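Local coordinates for protein caspase-3 (Porites astreoides, PDB 6WI4) that probably acts as an apoptotic cysteine protease of the caspase family in coral, cutting protein substrates after aspartate residues, at residues A14-N19 against V38-L43; A42-F47 against F52-Y57; P122-F127 against L226-E231. All coordinates share one frame; numbering follows the deposited sequence.

Contact 1: residues A14-N19 against V38-L43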
loop_
_atom_site.group_PDB
_atom_site.type_symbol
_atom_site.label_atom_id
_atom_site.label_comp_id
_atom_site.label_asym_id
_atom_site.label_seq_id
_atom_site.Cartn_x
_atom_site.Cartn_y
_atom_site.Cartn_z
ATOM N N ALA A 14 -9.098 7.485 2.004
ATOM C CA ALA A 14 -8.099 6.423 2.074
ATOM C C ALA A 14 -8.822 5.089 1.986
ATOM O O ALA A 14 -9.598 4.746 2.882
ATOM C CB ALA A 14 -7.279 6.506 3.364
ATOM N N VAL A 15 -8.577 4.356 0.925
ATOM C CA VAL A 15 -9.183 3.046 0.703
ATOM C C VAL A 15 -8.265 1.952 1.238
ATOM O O VAL A 15 -7.052 1.971 0.998
ATOM C CB VAL A 15 -9.456 2.823 -0.795
ATOM C CG1 VAL A 15 -9.938 1.394 -1.038
ATOM C CG2 VAL A 15 -10.446 3.853 -1.318
ATOM N N ILE A 16 -8.844 0.978 1.943
ATOM C CA ILE A 16 -8.153 -0.254 2.331
ATOM C C ILE A 16 -8.951 -1.426 1.799
ATOM O O ILE A 16 -10.114 -1.608 2.181
ATOM C CB ILE A 16 -8.000 -0.383 3.854
ATOM C CG1 ILE A 16 -7.232 0.804 4.419
ATOM C CG2 ILE A 16 -7.321 -1.707 4.208
ATOM C CD1 ILE A 16 -7.310 0.858 5.944
ATOM N N ILE A 17 -8.327 -2.239 0.955
ATOM C CA ILE A 17 -8.909 -3.486 0.482
ATOM C C ILE A 17 -8.128 -4.622 1.123
ATOM O O ILE A 17 -6.914 -4.736 0.935
ATOM C CB ILE A 17 -8.905 -3.568 -1.049
ATOM C CG1 ILE A 17 -9.829 -2.477 -1.616
ATOM C CG2 ILE A 17 -9.371 -4.950 -1.495
ATOM C CD1 ILE A 17 -9.696 -2.264 -3.111
ATOM N N ASN A 18 -8.821 -5.444 1.903
ATOM C CA ASN A 18 -8.210 -6.465 2.746
ATOM C C ASN A 18 -8.689 -7.833 2.270
ATOM O O ASN A 18 -9.811 -8.242 2.591
ATOM C CB ASN A 18 -8.599 -6.218 4.199
ATOM C CG ASN A 18 -8.050 -7.260 5.133
ATOM O OD1 ASN A 18 -6.841 -7.470 5.196
ATOM N ND2 ASN A 18 -8.941 -7.930 5.870
ATOM N N ASN A 19 -7.857 -8.553 1.518
ATOM C CA ASN A 19 -8.248 -9.854 0.980
ATOM C C ASN A 19 -7.601 -10.966 1.803
ATOM O O ASN A 19 -6.378 -11.154 1.778
ATOM C CB ASN A 19 -7.902 -9.940 -0.506
ATOM C CG ASN A 19 -8.930 -9.233 -1.370
ATOM O OD1 ASN A 19 -9.952 -8.749 -0.869
ATOM N ND2 ASN A 19 -8.668 -9.158 -2.674
ATOM N N VAL A 38 -4.887 -7.886 11.170
ATOM C CA VAL A 38 -4.039 -7.034 11.995
ATOM C C VAL A 38 -3.511 -5.863 11.174
ATOM O O VAL A 38 -3.484 -4.717 11.642
ATOM C CB VAL A 38 -2.890 -7.867 12.600
ATOM C CG1 VAL A 38 -1.951 -6.987 13.402
ATOM C CG2 VAL A 38 -3.445 -8.985 13.476
ATOM N N ASP A 39 -3.081 -6.137 9.938
ATOM C CA ASP A 39 -2.621 -5.082 9.041
ATOM C C ASP A 39 -3.751 -4.121 8.692
ATOM O O ASP A 39 -3.560 -2.901 8.675
ATOM C CB ASP A 39 -2.073 -5.684 7.746
ATOM C CG ASP A 39 -0.660 -6.220 7.867
ATOM O OD1 ASP A 39 -0.028 -6.149 8.943
ATOM O OD2 ASP A 39 -0.182 -6.721 6.831
ATOM N N ARG A 40 -4.929 -4.664 8.357
ATOM C CA ARG A 40 -6.073 -3.821 8.020
ATOM C C ARG A 40 -6.391 -2.865 9.158
ATOM O O ARG A 40 -6.552 -1.655 8.947
ATOM C CB ARG A 40 -7.288 -4.696 7.706
ATOM C CG ARG A 40 -8.580 -3.913 7.470
ATOM C CD ARG A 40 -9.803 -4.823 7.670
ATOM N NE ARG A 40 -9.922 -5.253 9.061
ATOM C CZ ARG A 40 -10.682 -6.263 9.461
ATOM N NH1 ARG A 40 -10.733 -6.585 10.752
ATOM N NH2 ARG A 40 -11.387 -6.948 8.577
ATOM N N ASP A 41 -6.451 -3.388 10.384
ATOM C CA ASP A 41 -6.800 -2.538 11.512
ATOM C C ASP A 41 -5.716 -1.500 11.775
ATOM O O ASP A 41 -6.026 -0.351 12.118
ATOM C CB ASP A 41 -7.049 -3.392 12.757
ATOM C CG ASP A 41 -8.292 -4.257 12.644
ATOM O OD1 ASP A 41 -9.095 -4.063 11.703
ATOM O OD2 ASP A 41 -8.468 -5.127 13.525
ATOM N N ALA A 42 -4.438 -1.876 11.609
ATOM C CA ALA A 42 -3.363 -0.917 11.820
ATOM C C ALA A 42 -3.396 0.197 10.776
ATOM O O ALA A 42 -3.196 1.370 11.108
ATOM C CB ALA A 42 -2.011 -1.635 11.797
ATOM N N LEU A 43 -3.632 -0.146 9.509
ATOM C CA LEU A 43 -3.697 0.891 8.479
ATOM C C LEU A 43 -4.887 1.804 8.691
ATOM O O LEU A 43 -4.796 3.013 8.447
ATOM C CB LEU A 43 -3.790 0.265 7.090
ATOM C CG LEU A 43 -2.499 -0.263 6.496
ATOM C CD1 LEU A 43 -2.794 -0.759 5.088
ATOM C CD2 LEU A 43 -1.411 0.813 6.470
#
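R40 lies across N18 at about a right angle, and its aliphatic part does the touching. CB of R40 rests on CG of the N18 amide at 3.7 Å, and CD comes equally near ND2 of N18. CG leaves anti to the backbone N (chi1 174°), which lays CG and CD across the N18 side chain; a bend at chi3 then turns the guanidinium back, away from the strand, toward D41, its plane 63° from that of the N18 amide. No hydrogen bond links the two side chains directly. Instead N18 ND2 and R40 NH2 both donate to OD1 of N58, while N18 also bonds to T36 and D37, so the asparagine is fixed at both ends of its amide. Two residues earlier on the strand, CG2 of I16 approaches CG of R40 at 4.1 Å.

The next helix residue, D41, holds the other edge of the guanidinium: R40 NE reaches D41 OD1 at 3.0 Å and NH1 joins it at 3.2 Å, both from one face of the carboxylate.

At L43 the helix meets I16 again, whose CD1 touches CB of L43 at 3.7 Å. I16 therefore bridges one helical turn.

The segments run almost exactly antiparallel, at 173°, with their axes 9.1 Å apart. The contact is the first leg of the unit made by strand 13-18, helix 36-49 and strand 53-58. On one side I16 and N18 pack against S86 and L88 of strand 83-88, while D39 and L43 of the helix lean on I170 of helix 168-180.

Contact 2: residues A42-F47 against F52-Y57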
loop_
_atom_site.group_PDB
_atom_site.type_symbol
_atom_site.label_atom_id
_atom_site.label_comp_id
_atom_site.label_asym_id
_atom_site.label_seq_id
_atom_site.Cartn_x
_atom_site.Cartn_y
_atom_site.Cartn_z
ATOM N N ALA A 42 -4.438 -1.876 11.609
ATOM C CA ALA A 42 -3.363 -0.917 11.820
ATOM C C ALA A 42 -3.396 0.197 10.776
ATOM O O ALA A 42 -3.196 1.370 11.108
ATOM C CB ALA A 42 -2.011 -1.635 11.797
ATOM N N LEU A 43 -3.632 -0.146 9.509
ATOM C CA LEU A 43 -3.697 0.891 8.479
ATOM C C LEU A 43 -4.887 1.804 8.691
ATOM O O LEU A 43 -4.796 3.013 8.447
ATOM C CB LEU A 43 -3.790 0.265 7.090
ATOM C CG LEU A 43 -2.499 -0.263 6.496
ATOM C CD1 LEU A 43 -2.794 -0.759 5.088
ATOM C CD2 LEU A 43 -1.411 0.813 6.470
ATOM N N ALA A 44 -6.028 1.239 9.098
ATOM C CA ALA A 44 -7.206 2.067 9.319
ATOM C C ALA A 44 -6.950 3.074 10.433
ATOM O O ALA A 44 -7.284 4.257 10.302
ATOM C CB ALA A 44 -8.411 1.185 9.633
ATOM N N LYS A 45 -6.319 2.622 11.518
ATOM C CA LYS A 45 -5.979 3.507 12.624
ATOM C C LYS A 45 -5.004 4.592 12.172
ATOM O O LYS A 45 -5.189 5.780 12.476
ATOM C CB LYS A 45 -5.394 2.672 13.766
ATOM C CG LYS A 45 -4.980 3.463 14.989
ATOM C CD LYS A 45 -4.440 2.551 16.095
ATOM C CE LYS A 45 -3.854 3.389 17.230
ATOM N NZ LYS A 45 -3.326 2.532 18.322
ATOM N N LEU A 46 -3.995 4.208 11.386
ATOM C CA LEU A 46 -3.004 5.165 10.910
ATOM C C LEU A 46 -3.622 6.194 9.969
ATOM O O LEU A 46 -3.410 7.400 10.124
ATOM C CB LEU A 46 -1.867 4.421 10.211
ATOM C CG LEU A 46 -0.875 5.328 9.493
ATOM C CD1 LEU A 46 -0.157 6.247 10.484
ATOM C CD2 LEU A 46 0.124 4.510 8.682
ATOM N N PHE A 47 -4.382 5.735 8.972
ATOM C CA PHE A 47 -4.928 6.671 7.996
ATOM C C PHE A 47 -5.952 7.612 8.629
ATOM O O PHE A 47 -6.032 8.778 8.240
ATOM C CB PHE A 47 -5.543 5.905 6.821
ATOM C CG PHE A 47 -4.534 5.140 5.984
ATOM C CD1 PHE A 47 -3.194 5.498 5.955
ATOM C CD2 PHE A 47 -4.953 4.059 5.218
ATOM C CE1 PHE A 47 -2.281 4.787 5.182
ATOM C CE2 PHE A 47 -4.063 3.355 4.440
ATOM C CZ PHE A 47 -2.714 3.720 4.420
ATOM N N PHE A 52 -7.514 11.201 7.183
ATOM C CA PHE A 52 -8.222 10.734 6.004
ATOM C C PHE A 52 -9.556 10.095 6.387
ATOM O O PHE A 52 -9.751 9.619 7.511
ATOM C CB PHE A 52 -7.359 9.738 5.215
ATOM C CG PHE A 52 -6.241 10.394 4.438
ATOM C CD1 PHE A 52 -5.126 10.884 5.097
ATOM C CD2 PHE A 52 -6.311 10.531 3.052
ATOM C CE1 PHE A 52 -4.089 11.505 4.392
ATOM C CE2 PHE A 52 -5.283 11.156 2.344
ATOM C CZ PHE A 52 -4.178 11.645 3.018
ATOM N N ASP A 53 -10.467 10.102 5.420
ATOM C CA ASP A 53 -11.765 9.429 5.493
ATOM C C ASP A 53 -11.555 8.002 4.998
ATOM O O ASP A 53 -11.373 7.780 3.798
ATOM C CB ASP A 53 -12.766 10.214 4.642
ATOM C CG ASP A 53 -14.125 9.532 4.483
ATOM O OD1 ASP A 53 -14.371 8.438 5.028
ATOM O OD2 ASP A 53 -14.972 10.140 3.795
ATOM N N VAL A 54 -11.540 7.041 5.921
ATOM C CA VAL A 54 -11.089 5.681 5.634
ATOM C C VAL A 54 -12.264 4.822 5.193
ATOM O O VAL A 54 -13.306 4.788 5.861
ATOM C CB VAL A 54 -10.400 5.072 6.862
ATOM C CG1 VAL A 54 -10.016 3.631 6.600
ATOM C CG2 VAL A 54 -9.187 5.906 7.221
ATOM N N ARG A 55 -12.095 4.126 4.069
ATOM C CA ARG A 55 -13.108 3.223 3.534
ATOM C C ARG A 55 -12.503 1.829 3.453
ATOM O O ARG A 55 -11.459 1.642 2.815
ATOM C CB ARG A 55 -13.590 3.702 2.161
ATOM C CG ARG A 55 -13.796 5.206 2.065
ATOM C CD ARG A 55 -15.178 5.651 2.495
ATOM N NE ARG A 55 -15.356 7.103 2.353
ATOM C CZ ARG A 55 -15.647 7.729 1.211
ATOM N NH1 ARG A 55 -15.812 7.045 0.086
ATOM N NH2 ARG A 55 -15.787 9.049 1.189
ATOM N N ILE A 56 -13.137 0.856 4.102
ATOM C CA ILE A 56 -12.571 -0.476 4.299
ATOM C C ILE A 56 -13.451 -1.503 3.607
ATOM O O ILE A 56 -14.671 -1.518 3.806
ATOM C CB ILE A 56 -12.421 -0.817 5.794
ATOM C CG1 ILE A 56 -11.588 0.249 6.499
ATOM C CG2 ILE A 56 -11.792 -2.205 5.961
ATOM C CD1 ILE A 56 -11.545 0.096 8.003
ATOM N N TYR A 57 -12.824 -2.376 2.816
ATOM C CA TYR A 57 -13.493 -3.471 2.132
ATOM C C TYR A 57 -12.735 -4.762 2.385
ATOM O O TYR A 57 -11.498 -4.764 2.395
ATOM C CB TYR A 57 -13.568 -3.220 0.622
ATOM C CG TYR A 57 -14.477 -2.077 0.212
ATOM C CD1 TYR A 57 -14.007 -0.767 0.114
ATOM C CD2 TYR A 57 -15.802 -2.318 -0.098
ATOM C CE1 TYR A 57 -14.868 0.273 -0.274
ATOM C CE2 TYR A 57 -16.653 -1.306 -0.486
ATOM C CZ TYR A 57 -16.189 -0.021 -0.573
ATOM O OH TYR A 57 -17.087 0.953 -0.966
#
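V54 is the bump on the strand that fits the helix here, setting CG2 into the shallow dent between F47 and the A44 carbonyl, with CG1 alongside the A44 methyl. With CG1 anti to its backbone N (chi1 176°), V54 can use both branches: CG2 presses on CB of F47 at 3.7 Å, while CG1 faces the A44 methyl more loosely, at 4.2 Å. A44 is small enough to let a second side chain in beside the first, and CD1 of I56 closes on A44 CB at 3.7 Å, at the more exposed margin of the contact. The strand thus sets V54 and I56, two residues apart on one face, around a single alanine.

F47 gives the strand only its CB and backbone; its ring leads off to pack on I84 and S86 of strand 83-88. At this end F52 N donates to F47 O at 3.0 Å, with 159° at the hydrogen, and CB of F52 lies close against the same oxygen.

The axes are 8.6 Å apart and run at 162°, nearly antiparallel, as expected when a helix returns across a sheet and the chain re-enters it as a strand. This is the second leg of a beta-alpha-beta crossover, which places strand 53-58 at the edge of the caspase-domain sheet, parallel to strand 13-18.

Contact 3: residues P122-F127 against L226-E231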
loop_
_atom_site.group_PDB
_atom_site.type_symbol
_atom_site.label_atom_id
_atom_site.label_comp_id
_atom_site.label_asym_id
_atom_site.label_seq_id
_atom_site.Cartn_x
_atom_site.Cartn_y
_atom_site.Cartn_z
ATOM N N PRO A 122 -1.090 14.635 -4.294
ATOM C CA PRO A 122 -0.439 13.334 -4.088
ATOM C C PRO A 122 -1.436 12.189 -4.122
ATOM O O PRO A 122 -2.497 12.234 -3.488
ATOM C CB PRO A 122 0.230 13.478 -2.717
ATOM C CG PRO A 122 -0.379 14.681 -2.087
ATOM C CD PRO A 122 -0.865 15.568 -3.178
ATOM N N LYS A 123 -1.079 11.157 -4.879
ATOM C CA LYS A 123 -1.860 9.933 -5.017
ATOM C C LYS A 123 -0.976 8.803 -4.530
ATOM O O LYS A 123 -0.028 8.417 -5.222
ATOM C CB LYS A 123 -2.294 9.726 -6.467
ATOM C CG LYS A 123 -3.168 10.883 -6.987
ATOM C CD LYS A 123 -3.255 10.913 -8.502
ATOM C CE LYS A 123 -2.136 11.744 -9.151
ATOM N NZ LYS A 123 -2.355 13.218 -9.018
ATOM N N MET A 124 -1.270 8.300 -3.340
ATOM C CA MET A 124 -0.417 7.336 -2.653
ATOM C C MET A 124 -1.016 5.945 -2.766
ATOM O O MET A 124 -2.185 5.746 -2.431
ATOM C CB MET A 124 -0.262 7.709 -1.183
ATOM C CG MET A 124 0.418 9.043 -0.951
ATOM S SD MET A 124 0.175 9.619 0.737
ATOM C CE MET A 124 -1.243 10.693 0.494
ATOM N N PHE A 125 -0.207 4.982 -3.192
ATOM C CA PHE A 125 -0.619 3.587 -3.266
ATOM C C PHE A 125 0.293 2.751 -2.381
ATOM O O PHE A 125 1.519 2.879 -2.461
ATOM C CB PHE A 125 -0.571 3.097 -4.713
ATOM C CG PHE A 125 -1.648 3.673 -5.561
ATOM C CD1 PHE A 125 -1.590 4.990 -5.977
ATOM C CD2 PHE A 125 -2.748 2.912 -5.912
ATOM C CE1 PHE A 125 -2.604 5.534 -6.747
ATOM C CE2 PHE A 125 -3.758 3.451 -6.672
ATOM C CZ PHE A 125 -3.683 4.764 -7.094
ATOM N N PHE A 126 -0.299 1.919 -1.525
ATOM C CA PHE A 126 0.443 1.027 -0.644
ATOM C C PHE A 126 0.066 -0.411 -0.960
ATOM O O PHE A 126 -1.123 -0.742 -1.014
ATOM C CB PHE A 126 0.147 1.310 0.832
ATOM C CG PHE A 126 0.446 2.715 1.261
ATOM C CD1 PHE A 126 -0.499 3.718 1.115
ATOM C CD2 PHE A 126 1.667 3.021 1.851
ATOM C CE1 PHE A 126 -0.228 5.015 1.524
ATOM C CE2 PHE A 126 1.945 4.322 2.256
ATOM C CZ PHE A 126 0.993 5.315 2.097
ATOM N N PHE A 127 1.065 -1.271 -1.130
ATOM C CA PHE A 127 0.829 -2.662 -1.505
ATOM C C PHE A 127 1.494 -3.589 -0.507
ATOM O O PHE A 127 2.712 -3.516 -0.314
ATOM C CB PHE A 127 1.389 -2.968 -2.896
ATOM C CG PHE A 127 0.819 -2.134 -3.986
ATOM C CD1 PHE A 127 -0.385 -2.472 -4.570
ATOM C CD2 PHE A 127 1.481 -1.010 -4.437
ATOM C CE1 PHE A 127 -0.924 -1.688 -5.584
ATOM C CE2 PHE A 127 0.954 -0.231 -5.468
ATOM C CZ PHE A 127 -0.249 -0.575 -6.038
ATOM N N LEU A 226 6.217 15.365 0.578
ATOM C CA LEU A 226 4.889 15.101 1.124
ATOM C C LEU A 226 5.030 15.031 2.639
ATOM O O LEU A 226 5.469 14.020 3.185
ATOM C CB LEU A 226 4.299 13.815 0.554
ATOM C CG LEU A 226 2.785 13.582 0.647
ATOM C CD1 LEU A 226 2.413 12.330 -0.133
ATOM C CD2 LEU A 226 2.301 13.478 2.074
ATOM N N TYR A 227 4.653 16.114 3.308
ATOM C CA TYR A 227 4.512 16.144 4.755
ATOM C C TYR A 227 3.036 16.035 5.105
ATOM O O TYR A 227 2.217 16.791 4.576
ATOM C CB TYR A 227 5.069 17.443 5.336
ATOM C CG TYR A 227 6.569 17.609 5.270
ATOM C CD1 TYR A 227 7.387 17.081 6.262
ATOM C CD2 TYR A 227 7.157 18.327 4.246
ATOM C CE1 TYR A 227 8.757 17.253 6.222
ATOM C CE2 TYR A 227 8.528 18.504 4.199
ATOM C CZ TYR A 227 9.317 17.962 5.188
ATOM O OH TYR A 227 10.685 18.128 5.148
ATOM N N PHE A 228 2.701 15.098 5.994
ATOM C CA PHE A 228 1.309 14.961 6.409
ATOM C C PHE A 228 0.863 16.105 7.315
ATOM O O PHE A 228 -0.339 16.381 7.389
ATOM C CB PHE A 228 1.096 13.599 7.083
ATOM C CG PHE A 228 1.096 12.456 6.110
ATOM C CD1 PHE A 228 0.003 12.221 5.303
ATOM C CD2 PHE A 228 2.212 11.649 5.973
ATOM C CE1 PHE A 228 0.002 11.182 4.389
ATOM C CE2 PHE A 228 2.223 10.609 5.059
ATOM C CZ PHE A 228 1.129 10.371 4.268
ATOM N N PHE A 229 1.794 16.799 7.966
ATOM C CA PHE A 229 1.475 17.926 8.847
ATOM C C PHE A 229 2.488 19.027 8.591
ATOM O O PHE A 229 3.378 19.285 9.408
ATOM C CB PHE A 229 1.466 17.480 10.307
ATOM C CG PHE A 229 0.451 16.408 10.581
ATOM C CD1 PHE A 229 -0.872 16.742 10.824
ATOM C CD2 PHE A 229 0.809 15.068 10.549
ATOM C CE1 PHE A 229 -1.822 15.758 11.058
ATOM C CE2 PHE A 229 -0.145 14.069 10.780
ATOM C CZ PHE A 229 -1.458 14.419 11.033
ATOM N N PRO A 230 2.384 19.697 7.446
ATOM C CA PRO A 230 3.426 20.661 7.065
ATOM C C PRO A 230 3.515 21.845 8.001
ATOM O O PRO A 230 4.535 22.543 7.995
ATOM C CB PRO A 230 3.022 21.085 5.644
ATOM C CG PRO A 230 1.596 20.710 5.501
ATOM C CD PRO A 230 1.324 19.574 6.426
ATOM N N GLU A 231 2.498 22.071 8.837
ATOM C CA GLU A 231 2.553 23.164 9.799
ATOM C C GLU A 231 3.675 22.989 10.813
ATOM O O GLU A 231 4.084 23.970 11.443
ATOM C CB GLU A 231 1.207 23.289 10.517
ATOM C CG GLU A 231 0.840 22.074 11.357
ATOM C CD GLU A 231 -0.067 21.102 10.625
ATOM O OE1 GLU A 231 -0.943 20.504 11.291
ATOM O OE2 GLU A 231 0.099 20.936 9.392
#
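M124 reaches out from strand 123-128 to meet L226 tip to tip, with F228 coming from the opposite direction. Its CB points toward the 226-231 loop, and CG, set anti to the carbonyl carbon (chi1 -63°), begins the contact at 3.9 Å from CD1 of L226. SD lies 3.6 Å from the same L226 CD1 and 3.7 Å from CZ of F228. It is 4.9 Å from the centroid of the F228 ring and 70° off the ring normal, an oblique Met-aromatic contact. A bend at chi3 (-96°) then turns CE to 4.1 Å from F228 CE1, and it stays as near to L226 CD1.

L226 CD1 has one more partner, CB of P122, at 3.6 Å, so this methyl rests in the corner made by the proline and the thioether. The other methyl, CD2, sits over the centre of the F228 ring, 3.9 Å above its plane.

Replacing M124 by an alanine would probably open a gap between strand and loop, depriving L226 CD1 and the CZ end of F228 of their shared neighbour. I186 of helix 186-197 packs on M124, L226 and F228 alike.

All four touching side chains are buried, and no hydrogen bond or salt bridge crosses the contact. This is hydrophobic-core packing of the caspase fold, in which the chain beyond strand 217-220 folds back over the start of strand 123-128.

In the fold
Contacts 1 and 2 are the two legs of one crossover: they share A42 and L43, their centres lie about 6 Å apart, and the paired strands are probably bonded by N18 N to Y57 O at 2.8 Å. Contact 3 stands about 14 Å from contact 2, centre to centre, and about 17 Å from contact 1. It touches contact 2 through aromatic rings: F47 CZ meets F126 CD1 at 4.0 Å, and F52 CE1 meets F228 CE1 at 4.1 Å. Contacts 1 and 3 do not touch. In caspases the catalytic histidine and cysteine follow the strands equivalent to 83-88 and 123-128, so contact 3, at the start of 123-128, probably lies toward the opposite end of the sheet.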